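Local coordinates for protein D-glyceraldehyde dehydrogenase (NADP(+)) (Thermoplasma acidophilum, PDB 5IZD) that catalyses the NADP-dependent oxidation of D-glyceraldehyde to glycerate in the non-phosphorylated Entner-Doudoroff pathway, working as a homotetramer, at residues A[252-257]-A[266-271]; A[286-291]-A[376-381]; A[299-304]-A[365-370]; A[371-376]-A[399-404]. One frame throughout, in Å; residues are numbered along the deposited sequence.

Interaction 1: A[252-257]-A[266-271]; sequences APFMVW and LKTLLW
Phe254 on strand 252-256 and Leu269 on helix 262-274 mark the nearest approach of the two backbones, with Phe254 CA and Leu269 CA 7.7 Å apart. The helix packs on one face of the sheet, and the gap is bridged from the strand by a single large side chain. Phe254 has CG anti to its own nitrogen (chi1 -162°), which carries the ring outward to the helix. Leu269 lies over one face of that ring: its CD1 methyl stands 3.8 Å from the ring centroid of Phe254, only 9° off the normal, a well-centred CH-pi contact. Further out, Phe254 CZ comes up against Leu269 CB at 3.7 Å and against the backbone Leu269 N at 3.6 Å. Thr268 closes in at the rim, where its CG2 lies near the ring plane, 4.0 Å from Phe254 CE2. The hydroxyl of Thr268 is engaged within the helix, its OG1 bonded to Asn264 O. Phe254 also meets the ring of Tyr412 on strand 410-414, while Lys267 and Leu270 turn to the second subunit and pack on its Phe492. The helix links the parallel neighbours 252-256 and 284-290, making a beta-alpha-beta unit. What binds helix to sheet here is dispersion and hydrophobic burial: a methyl centred on an aromatic face, a second methyl at its edge, and no polar link between the segments.

Interaction 2: A[286-291]-A[376-381]; sequences RLYVHE and KIFQEE
Strand 284-290 of the large mixed sheet meets the short helix 376-379, which leads into the NADP-binding Glu381-Ile382-Phe383 segment assigned by similarity; Arg286 and Tyr288 on the strand receive Phe378 from the helix. The backbones are closest where Arg286 CA and Phe378 CA stand 6.1 Å apart. Arg286 lays its aliphatic part over one face of the phenyl ring, CB lying 4.2 Å from the centroid of Phe378 and displaced toward the rim, while CD reaches Phe378 O at 3.6 Å. Tyr288 takes the ring from its edge. Phe378 points that edge at the tyrosine face in an offset edge-to-face pair, planes at 84° and centroids 5.5 Å apart, and Phe378 CE2 passes 3.3 Å from Tyr288 OH. The two strand side chains are tied together as well: Arg286 bends at chi3 (-101°) and NH1 donates to Tyr288 OH over 3.0 Å, tilted somewhat from the guanidinium plane. That hydroxyl also bonds Gln373 OE1. The buried guanidinium is further satisfied by backbone carbonyls, with NE on Lys251 O, NH1 on Leu401 O and NH2 on Ala402 O, the last two at the C-terminal end of helix 395-403, where a positive charge would be favoured. Phe378 is thus buried against the sheet just ahead of the Glu-Ile-Phe segment, which, as in other aldehyde dehydrogenases, probably contacts the cofactor.

Interaction 3: A[299-304]-A[365-370]; sequences SRFVEL and PTIIGN
Within the two segments the shortest polar bond runs along the helix, from Leu304 N to Arg300 O at 2.9 Å, and it braces the turn from which Phe301 and Val302 meet Ile367 on strand 366-369. Between helix and strand the contact itself is wholly apolar. Ile367 points toward the helix, and its two neighbours there share it. CG1 of Ile367 sits anti to the carbonyl carbon (chi1 -57°), which puts the longer branch between the phenylalanine and the valine. Phe301 meets it with one side of its ring: CE2 touches Ile367 CG1 at 3.6 Å and Ile367 CD1 at 3.7 Å. Its CD2 follows at 3.8 Å from the same CD1. Val302 closes the other flank with a single methyl, CG2, which lies 3.8 Å from Ile367 CD1. The terminal methyl of the isoleucine is therefore held between the CD2-CE2 side of the Phe301 ring and the CG2 methyl of Val302, while CG2 of Ile367 only grazes the ring. The backbones are well apart, Val302 CA and Ile367 CA being 7.3 Å from each other, as expected of a helix resting on a sheet through side chains. Around this point Phe301 also packs on Leu269 and Tyr274 of helix 262-274 and on Ile387 of strand 386-392. Helix 294-305 thus lies beside helix 262-274 over the sheet, with Arg300 and Leu304 turned to Phe492 of the second subunit.

Interaction 4: A[371-376]-A[399-404]; sequences ADQKSK and YDLAND
Hydrogen bonds come first, and Gln373 supplies them. Its amide nitrogen NE2 donates to Asp404 OD2 over 3.0 Å in a nearly straight bond (169°), with the oxygen lying in the amide plane. Asp404 receives it on the anti side of OD2, from about 30° out of the carboxylate plane. The same NE2 makes a weak, bent bond of 3.1 Å to Leu401 O near the end of helix 395-403. The other half of the amide is used too, since Gln373 OE1 bonds Tyr288 OH. Van der Waals contact comes second: the Leu401 CD2 methyl stands over one face of the amide, 3.6 Å from Gln373 CD and 3.7 Å from Gln373 CG. The bend of the glutamine at chi2 (64°) turns the amide so that one face meets the leucine methyl while an N-H points at the aspartate. A third group of bonds lies within the loop. Asp372 to Ser375 form a type I turn whose carbonyl Asp372 O is gripped twice, by Ser375 N at 3.0 Å and by Ser375 OG at 2.8 Å, and Ser375 then serves as N-cap of helix 376-379. Gln373 O accepts from Gln379 NE2. With both ends of the amide bonded and a methyl lying against it, its rotation is fixed, and a neutral side chain joins a loop, a helix end and a strand tyrosine, with the acidic Asp404 probably strengthening the donor bond.

In the fold
All four contacts lie on the same side of the chain's centre, built around the seven-stranded mixed sheet. Strands 252-256 and 284-290 are neighbours in it, so interactions 1 and 2 (centres about 11 Å apart) are joined by strand pairing. Interaction 3, its centre about 12 Å from that of interaction 1, reaches strand 366-369 farther across the sheet; helices 262-274 and 294-305 pack together and both touch the second subunit. Interactions 2 and 4 have centres only about 6 Å apart, share Lys376 and cross along the chain, whereas interaction 3 is nested inside the loop closed by interaction 2. The chain leading to the NADP-binding residues 381-383, assigned by similarity, is thereby fastened to both the sheet and helix 395-403.

Interaction 1: A[252-257]-A[266-271]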
# COMPACT_ATOMS: atom_id res chain seq x y z
N ALA A 252 14.55 27.81 2.32
CA ALA A 252 15.11 26.75 3.12
C ALA A 252 16.04 27.24 4.23
O ALA A 252 17.04 27.91 3.93
CB ALA A 252 15.85 25.78 2.22
N PRO A 253 15.70 26.92 5.50
CA PRO A 253 16.70 27.18 6.53
C PRO A 253 17.82 26.15 6.51
O PRO A 253 17.56 24.95 6.36
CB PRO A 253 15.89 27.07 7.84
CG PRO A 253 14.85 26.03 7.56
CD PRO A 253 14.55 26.17 6.03
N PHE A 254 19.04 26.63 6.73
CA PHE A 254 20.23 25.82 6.84
C PHE A 254 20.75 25.90 8.29
O PHE A 254 21.30 26.94 8.71
CB PHE A 254 21.27 26.34 5.85
CG PHE A 254 22.37 25.36 5.54
CD1 PHE A 254 23.41 25.15 6.44
CD2 PHE A 254 22.35 24.63 4.37
CE1 PHE A 254 24.42 24.25 6.16
CE2 PHE A 254 23.35 23.71 4.10
CZ PHE A 254 24.38 23.52 4.99
N MET A 255 20.63 24.79 9.03
CA MET A 255 20.84 24.81 10.47
C MET A 255 22.08 23.99 10.85
O MET A 255 22.16 22.82 10.50
CB MET A 255 19.58 24.23 11.15
CG MET A 255 18.35 25.12 10.99
SD MET A 255 16.77 24.28 11.33
CE MET A 255 16.62 23.30 9.84
N VAL A 256 23.01 24.57 11.57
CA VAL A 256 24.28 23.94 11.91
C VAL A 256 24.39 24.00 13.43
O VAL A 256 24.67 25.05 14.02
CB VAL A 256 25.46 24.65 11.24
CG1 VAL A 256 26.78 23.94 11.55
CG2 VAL A 256 25.23 24.74 9.69
N TRP A 257 24.14 22.86 14.06
CA TRP A 257 24.18 22.79 15.53
C TRP A 257 25.66 22.79 15.97
O TRP A 257 26.56 22.62 15.13
CB TRP A 257 23.40 21.57 16.00
CG TRP A 257 23.16 21.60 17.46
CD1 TRP A 257 23.65 20.71 18.39
CD2 TRP A 257 22.40 22.57 18.20
NE1 TRP A 257 23.25 21.07 19.64
CE2 TRP A 257 22.47 22.19 19.56
CE3 TRP A 257 21.65 23.69 17.85
CZ2 TRP A 257 21.83 22.92 20.58
CZ3 TRP A 257 21.04 24.44 18.83
CH2 TRP A 257 21.13 24.04 20.21
N LEU A 266 30.01 22.96 5.66
CA LEU A 266 30.54 23.93 4.69
C LEU A 266 30.46 23.44 3.24
O LEU A 266 30.09 24.19 2.37
CB LEU A 266 31.97 24.36 5.03
CG LEU A 266 32.03 25.26 6.24
CD1 LEU A 266 33.43 25.31 6.86
CD2 LEU A 266 31.51 26.64 5.88
N LYS A 267 30.82 22.18 2.99
CA LYS A 267 30.71 21.62 1.67
C LYS A 267 29.27 21.64 1.18
O LYS A 267 28.99 22.05 0.04
CB LYS A 267 31.14 20.17 1.66
CG LYS A 267 32.63 19.96 1.59
CD LYS A 267 32.89 18.45 1.56
CE LYS A 267 34.38 18.17 1.53
NZ LYS A 267 34.62 16.73 1.79
N THR A 268 28.36 21.18 2.05
CA THR A 268 26.95 21.18 1.73
C THR A 268 26.39 22.61 1.53
O THR A 268 25.53 22.81 0.66
CB THR A 268 26.13 20.46 2.81
OG1 THR A 268 26.69 19.15 3.06
CG2 THR A 268 24.67 20.36 2.41
N LEU A 269 26.83 23.57 2.35
CA LEU A 269 26.37 24.94 2.20
C LEU A 269 26.85 25.57 0.89
O LEU A 269 26.11 26.29 0.24
CB LEU A 269 26.84 25.83 3.36
CG LEU A 269 26.34 27.27 3.32
CD1 LEU A 269 24.82 27.32 3.35
CD2 LEU A 269 26.94 28.01 4.51
N LEU A 270 28.08 25.27 0.49
CA LEU A 270 28.56 25.73 -0.82
C LEU A 270 27.63 25.24 -1.92
O LEU A 270 27.25 26.01 -2.83
CB LEU A 270 29.99 25.28 -1.09
CG LEU A 270 31.11 26.04 -0.38
CD1 LEU A 270 32.44 25.29 -0.60
CD2 LEU A 270 31.23 27.46 -0.93
N TRP A 271 27.31 23.95 -1.86
CA TRP A 271 26.34 23.36 -2.77
C TRP A 271 24.95 24.04 -2.68
O TRP A 271 24.42 24.57 -3.68
CB TRP A 271 26.19 21.84 -2.56
CG TRP A 271 25.17 21.32 -3.50
CD1 TRP A 271 25.37 20.92 -4.80
CD2 TRP A 271 23.77 21.18 -3.25
NE1 TRP A 271 24.18 20.56 -5.37
CE2 TRP A 271 23.18 20.74 -4.45
CE3 TRP A 271 22.94 21.43 -2.15
CZ2 TRP A 271 21.82 20.52 -4.56
CZ3 TRP A 271 21.56 21.23 -2.28
CH2 TRP A 271 21.04 20.77 -3.46

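Interaction 2: A[286-291]-A[376-381]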
# COMPACT_ATOMS: atom_id res chain seq x y z
N ARG A 286 18.47 30.77 4.27
CA ARG A 286 18.66 31.42 5.59
C ARG A 286 19.64 30.57 6.35
O ARG A 286 19.43 29.39 6.44
CB ARG A 286 17.40 31.38 6.43
CG ARG A 286 16.17 31.86 5.77
CD ARG A 286 15.03 31.73 6.71
NE ARG A 286 14.17 30.57 6.46
CZ ARG A 286 13.32 30.06 7.33
NH1 ARG A 286 13.30 30.52 8.59
NH2 ARG A 286 12.56 29.07 6.95
N LEU A 287 20.66 31.17 6.95
CA LEU A 287 21.71 30.42 7.62
C LEU A 287 21.61 30.66 9.14
O LEU A 287 21.62 31.79 9.59
CB LEU A 287 23.06 30.83 7.04
CG LEU A 287 24.34 30.22 7.59
CD1 LEU A 287 24.26 28.71 7.61
CD2 LEU A 287 25.53 30.65 6.78
N TYR A 288 21.44 29.57 9.89
CA TYR A 288 21.35 29.56 11.35
C TYR A 288 22.50 28.70 11.88
O TYR A 288 22.49 27.47 11.67
CB TYR A 288 20.02 28.94 11.83
CG TYR A 288 18.83 29.73 11.37
CD1 TYR A 288 18.48 30.90 11.98
CD2 TYR A 288 18.08 29.31 10.32
CE1 TYR A 288 17.38 31.61 11.59
CE2 TYR A 288 16.98 30.01 9.92
CZ TYR A 288 16.63 31.15 10.55
OH TYR A 288 15.58 31.89 10.04
N VAL A 289 23.46 29.33 12.58
CA VAL A 289 24.60 28.63 13.10
C VAL A 289 24.70 28.80 14.62
O VAL A 289 24.48 29.88 15.20
CB VAL A 289 25.90 29.07 12.42
CG1 VAL A 289 27.07 28.21 12.83
CG2 VAL A 289 25.75 29.03 10.89
N HIS A 290 25.04 27.74 15.29
CA HIS A 290 25.12 27.82 16.73
C HIS A 290 26.17 28.84 17.15
O HIS A 290 27.26 28.89 16.57
CB HIS A 290 25.35 26.42 17.31
CG HIS A 290 25.18 26.34 18.78
ND1 HIS A 290 26.05 26.96 19.65
CD2 HIS A 290 24.28 25.70 19.55
CE1 HIS A 290 25.68 26.71 20.90
NE2 HIS A 290 24.61 25.94 20.87
N GLU A 291 25.81 29.68 18.12
CA GLU A 291 26.71 30.73 18.68
C GLU A 291 28.15 30.31 19.02
O GLU A 291 29.07 31.10 18.85
CB GLU A 291 26.08 31.42 19.92
CG GLU A 291 25.83 30.52 21.15
CD GLU A 291 25.18 31.26 22.33
OE1 GLU A 291 25.22 30.73 23.47
OE2 GLU A 291 24.62 32.37 22.15
N LYS A 376 13.25 41.26 5.01
CA LYS A 376 12.96 40.66 3.69
C LYS A 376 13.98 39.57 3.29
O LYS A 376 13.60 38.55 2.69
CB LYS A 376 12.83 41.75 2.58
CG LYS A 376 11.48 42.53 2.59
CD LYS A 376 11.37 43.54 1.41
CE LYS A 376 10.31 44.65 1.63
N ILE A 377 15.23 39.75 3.64
CA ILE A 377 16.31 38.76 3.39
C ILE A 377 16.03 37.37 4.05
O ILE A 377 16.51 36.33 3.58
CB ILE A 377 17.64 39.42 3.87
CG1 ILE A 377 18.10 40.45 2.83
CG2 ILE A 377 18.77 38.47 4.18
CD1 ILE A 377 18.67 39.86 1.56
N PHE A 378 15.26 37.39 5.15
CA PHE A 378 14.86 36.20 5.86
C PHE A 378 13.39 35.75 5.61
O PHE A 378 13.05 34.65 6.00
CB PHE A 378 15.14 36.39 7.38
CG PHE A 378 16.46 35.80 7.82
CD1 PHE A 378 17.64 36.26 7.30
CD2 PHE A 378 16.52 34.76 8.70
CE1 PHE A 378 18.86 35.70 7.67
CE2 PHE A 378 17.73 34.21 9.07
CZ PHE A 378 18.90 34.66 8.56
N GLN A 379 12.54 36.59 5.00
CA GLN A 379 11.12 36.28 4.85
C GLN A 379 10.64 36.15 3.39
O GLN A 379 9.56 35.58 3.13
CB GLN A 379 10.27 37.32 5.60
CG GLN A 379 10.44 37.28 7.11
CD GLN A 379 9.96 36.00 7.76
OE1 GLN A 379 8.99 35.38 7.34
NE2 GLN A 379 10.68 35.57 8.77
N GLU A 380 11.41 36.62 2.44
CA GLU A 380 11.01 36.64 1.02
C GLU A 380 12.07 35.86 0.18
O GLU A 380 13.28 36.06 0.38
CB GLU A 380 10.92 38.09 0.47
CG GLU A 380 9.92 39.02 1.16
N GLU A 381 11.62 34.98 -0.72
CA GLU A 381 12.53 34.14 -1.51
C GLU A 381 13.47 35.06 -2.26
O GLU A 381 13.03 36.06 -2.77
CB GLU A 381 11.76 33.24 -2.47
CG GLU A 381 12.61 32.13 -3.14
CD GLU A 381 11.79 31.22 -4.10
OE1 GLU A 381 11.00 31.86 -4.83
OE2 GLU A 381 11.95 29.92 -4.12

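Interaction 3: A[299-304]-A[365-370]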
# COMPACT_ATOMS: atom_id res chain seq x y z
N SER A 299 33.63 32.75 8.89
CA SER A 299 34.97 33.05 8.36
C SER A 299 35.35 32.02 7.28
O SER A 299 35.74 32.38 6.17
CB SER A 299 35.94 33.02 9.56
OG SER A 299 37.29 33.05 9.16
N ARG A 300 35.19 30.73 7.58
CA ARG A 300 35.51 29.66 6.64
C ARG A 300 34.60 29.79 5.41
O ARG A 300 35.07 29.64 4.27
CB ARG A 300 35.40 28.26 7.31
CG ARG A 300 36.47 28.04 8.37
CD ARG A 300 36.59 26.60 8.85
NE ARG A 300 36.95 25.76 7.70
CZ ARG A 300 36.81 24.44 7.63
NH1 ARG A 300 36.35 23.74 8.65
NH2 ARG A 300 37.20 23.82 6.51
N PHE A 301 33.32 30.12 5.63
CA PHE A 301 32.34 30.20 4.55
C PHE A 301 32.63 31.37 3.61
O PHE A 301 32.52 31.23 2.38
CB PHE A 301 30.92 30.35 5.10
CG PHE A 301 29.85 30.51 4.04
CD1 PHE A 301 29.77 29.62 2.98
CD2 PHE A 301 28.87 31.51 4.17
CE1 PHE A 301 28.77 29.75 2.02
CE2 PHE A 301 27.86 31.63 3.21
CZ PHE A 301 27.82 30.76 2.13
N VAL A 302 32.98 32.50 4.19
CA VAL A 302 33.46 33.64 3.39
C VAL A 302 34.71 33.28 2.54
O VAL A 302 34.76 33.56 1.32
CB VAL A 302 33.70 34.87 4.28
CG1 VAL A 302 34.38 35.98 3.45
CG2 VAL A 302 32.38 35.35 4.87
N GLU A 303 35.68 32.64 3.20
CA GLU A 303 36.95 32.22 2.54
C GLU A 303 36.69 31.24 1.39
O GLU A 303 37.24 31.42 0.31
CB GLU A 303 37.95 31.62 3.53
CG GLU A 303 39.30 31.22 2.97
CD GLU A 303 40.11 32.39 2.42
OE1 GLU A 303 40.99 32.12 1.59
OE2 GLU A 303 39.88 33.56 2.80
N LEU A 304 35.79 30.28 1.58
CA LEU A 304 35.48 29.37 0.49
C LEU A 304 34.72 30.03 -0.68
O LEU A 304 34.98 29.73 -1.89
CB LEU A 304 34.70 28.18 1.02
CG LEU A 304 35.55 27.25 1.86
CD1 LEU A 304 34.64 26.53 2.82
CD2 LEU A 304 36.28 26.26 0.96
N PRO A 365 28.80 35.88 -5.22
CA PRO A 365 28.39 35.34 -3.93
C PRO A 365 28.33 36.43 -2.85
O PRO A 365 29.28 37.22 -2.68
CB PRO A 365 29.51 34.33 -3.61
CG PRO A 365 29.94 33.86 -4.94
CD PRO A 365 29.96 35.13 -5.76
N THR A 366 27.19 36.52 -2.17
CA THR A 366 26.92 37.62 -1.27
C THR A 366 26.45 37.08 0.12
O THR A 366 25.46 36.35 0.20
CB THR A 366 25.87 38.56 -1.86
OG1 THR A 366 26.32 39.07 -3.14
CG2 THR A 366 25.59 39.71 -0.90
N ILE A 367 27.17 37.48 1.18
CA ILE A 367 26.98 36.97 2.52
C ILE A 367 26.73 38.17 3.42
O ILE A 367 27.48 39.16 3.38
CB ILE A 367 28.20 36.14 3.01
CG1 ILE A 367 28.47 34.96 2.05
CG2 ILE A 367 27.96 35.59 4.41
CD1 ILE A 367 29.91 34.50 2.09
N ILE A 368 25.62 38.11 4.14
CA ILE A 368 25.12 39.19 4.97
C ILE A 368 25.02 38.81 6.47
O ILE A 368 24.46 37.75 6.78
CB ILE A 368 23.72 39.57 4.47
CG1 ILE A 368 23.84 40.12 3.03
CG2 ILE A 368 23.06 40.57 5.39
CD1 ILE A 368 22.53 40.63 2.51
N GLY A 369 25.53 39.67 7.37
CA GLY A 369 25.30 39.60 8.88
C GLY A 369 24.29 40.63 9.42
O GLY A 369 24.02 41.69 8.78
N ASN A 370 23.73 40.32 10.59
CA ASN A 370 22.74 41.18 11.31
C ASN A 370 21.55 41.76 10.49
O ASN A 370 21.32 42.98 10.45

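Interaction 4: A[371-376]-A[399-404]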
# COMPACT_ATOMS: atom_id res chain seq x y z
N ALA A 371 20.83 40.89 9.76
CA ALA A 371 19.47 41.21 9.33
C ALA A 371 18.55 40.39 10.24
O ALA A 371 18.92 39.30 10.74
CB ALA A 371 19.24 40.92 7.85
N ASP A 372 17.40 40.98 10.53
CA ASP A 372 16.50 40.43 11.48
C ASP A 372 15.94 39.17 10.84
O ASP A 372 15.83 39.06 9.59
CB ASP A 372 15.34 41.38 11.84
CG ASP A 372 15.79 42.73 12.36
OD1 ASP A 372 16.97 42.91 12.73
OD2 ASP A 372 14.94 43.65 12.42
N GLN A 373 15.59 38.24 11.72
CA GLN A 373 14.69 37.15 11.40
C GLN A 373 13.45 37.63 10.61
O GLN A 373 12.89 36.88 9.80
CB GLN A 373 14.26 36.49 12.72
CG GLN A 373 13.21 35.43 12.59
CD GLN A 373 13.65 34.24 11.79
OE1 GLN A 373 14.83 34.04 11.52
NE2 GLN A 373 12.69 33.40 11.44
N LYS A 374 12.97 38.82 10.93
CA LYS A 374 11.75 39.35 10.35
C LYS A 374 12.01 40.22 9.09
O LYS A 374 11.05 40.65 8.49
CB LYS A 374 10.95 40.15 11.40
N SER A 375 13.27 40.43 8.67
CA SER A 375 13.59 41.22 7.46
C SER A 375 13.25 40.50 6.12
O SER A 375 13.04 39.28 6.09
CB SER A 375 15.09 41.58 7.45
OG SER A 375 15.86 40.44 7.15
N LYS A 376 13.25 41.26 5.01
CA LYS A 376 12.96 40.66 3.69
C LYS A 376 13.98 39.57 3.29
O LYS A 376 13.60 38.55 2.69
CB LYS A 376 12.83 41.75 2.58
CG LYS A 376 11.48 42.53 2.59
CD LYS A 376 11.37 43.54 1.41
CE LYS A 376 10.31 44.65 1.63
N TYR A 399 13.98 25.36 15.98
CA TYR A 399 12.75 24.91 15.35
C TYR A 399 11.82 26.06 15.04
O TYR A 399 11.23 26.11 13.94
CB TYR A 399 11.93 23.93 16.24
CG TYR A 399 12.58 22.61 16.59
CD1 TYR A 399 13.52 22.03 15.77
CD2 TYR A 399 12.23 21.93 17.79
CE1 TYR A 399 14.10 20.84 16.09
CE2 TYR A 399 12.81 20.71 18.11
CZ TYR A 399 13.75 20.16 17.23
OH TYR A 399 14.39 18.97 17.47
N ASP A 400 11.67 26.96 16.01
CA ASP A 400 10.72 28.09 15.85
C ASP A 400 11.15 29.09 14.75
O ASP A 400 10.31 29.59 14.02
CB ASP A 400 10.55 28.88 17.17
CG ASP A 400 9.75 28.13 18.21
OD1 ASP A 400 9.05 27.15 17.87
OD2 ASP A 400 9.80 28.54 19.38
N LEU A 401 12.43 29.37 14.68
CA LEU A 401 12.97 30.24 13.67
C LEU A 401 12.79 29.64 12.25
O LEU A 401 12.39 30.35 11.30
CB LEU A 401 14.43 30.58 13.94
CG LEU A 401 14.67 31.45 15.17
CD1 LEU A 401 16.16 31.47 15.41
CD2 LEU A 401 14.19 32.90 15.08
N ALA A 402 13.11 28.35 12.13
CA ALA A 402 12.94 27.59 10.92
C ALA A 402 11.50 27.60 10.43
O ALA A 402 11.23 27.84 9.22
CB ALA A 402 13.43 26.18 11.09
N ASN A 403 10.57 27.38 11.34
CA ASN A 403 9.17 27.33 10.99
C ASN A 403 8.53 28.71 10.79
O ASN A 403 7.42 28.76 10.28
CB ASN A 403 8.36 26.51 12.01
CG ASN A 403 8.73 25.04 12.00
OD1 ASN A 403 9.09 24.47 10.99
ND2 ASN A 403 8.59 24.42 13.15
N ASP A 404 9.24 29.78 11.16
CA ASP A 404 8.74 31.14 11.06
C ASP A 404 8.94 31.62 9.60
O ASP A 404 9.87 32.40 9.30
CB ASP A 404 9.44 32.06 12.08
CG ASP A 404 9.04 33.51 11.98
OD1 ASP A 404 7.89 33.82 11.64
OD2 ASP A 404 9.91 34.37 12.20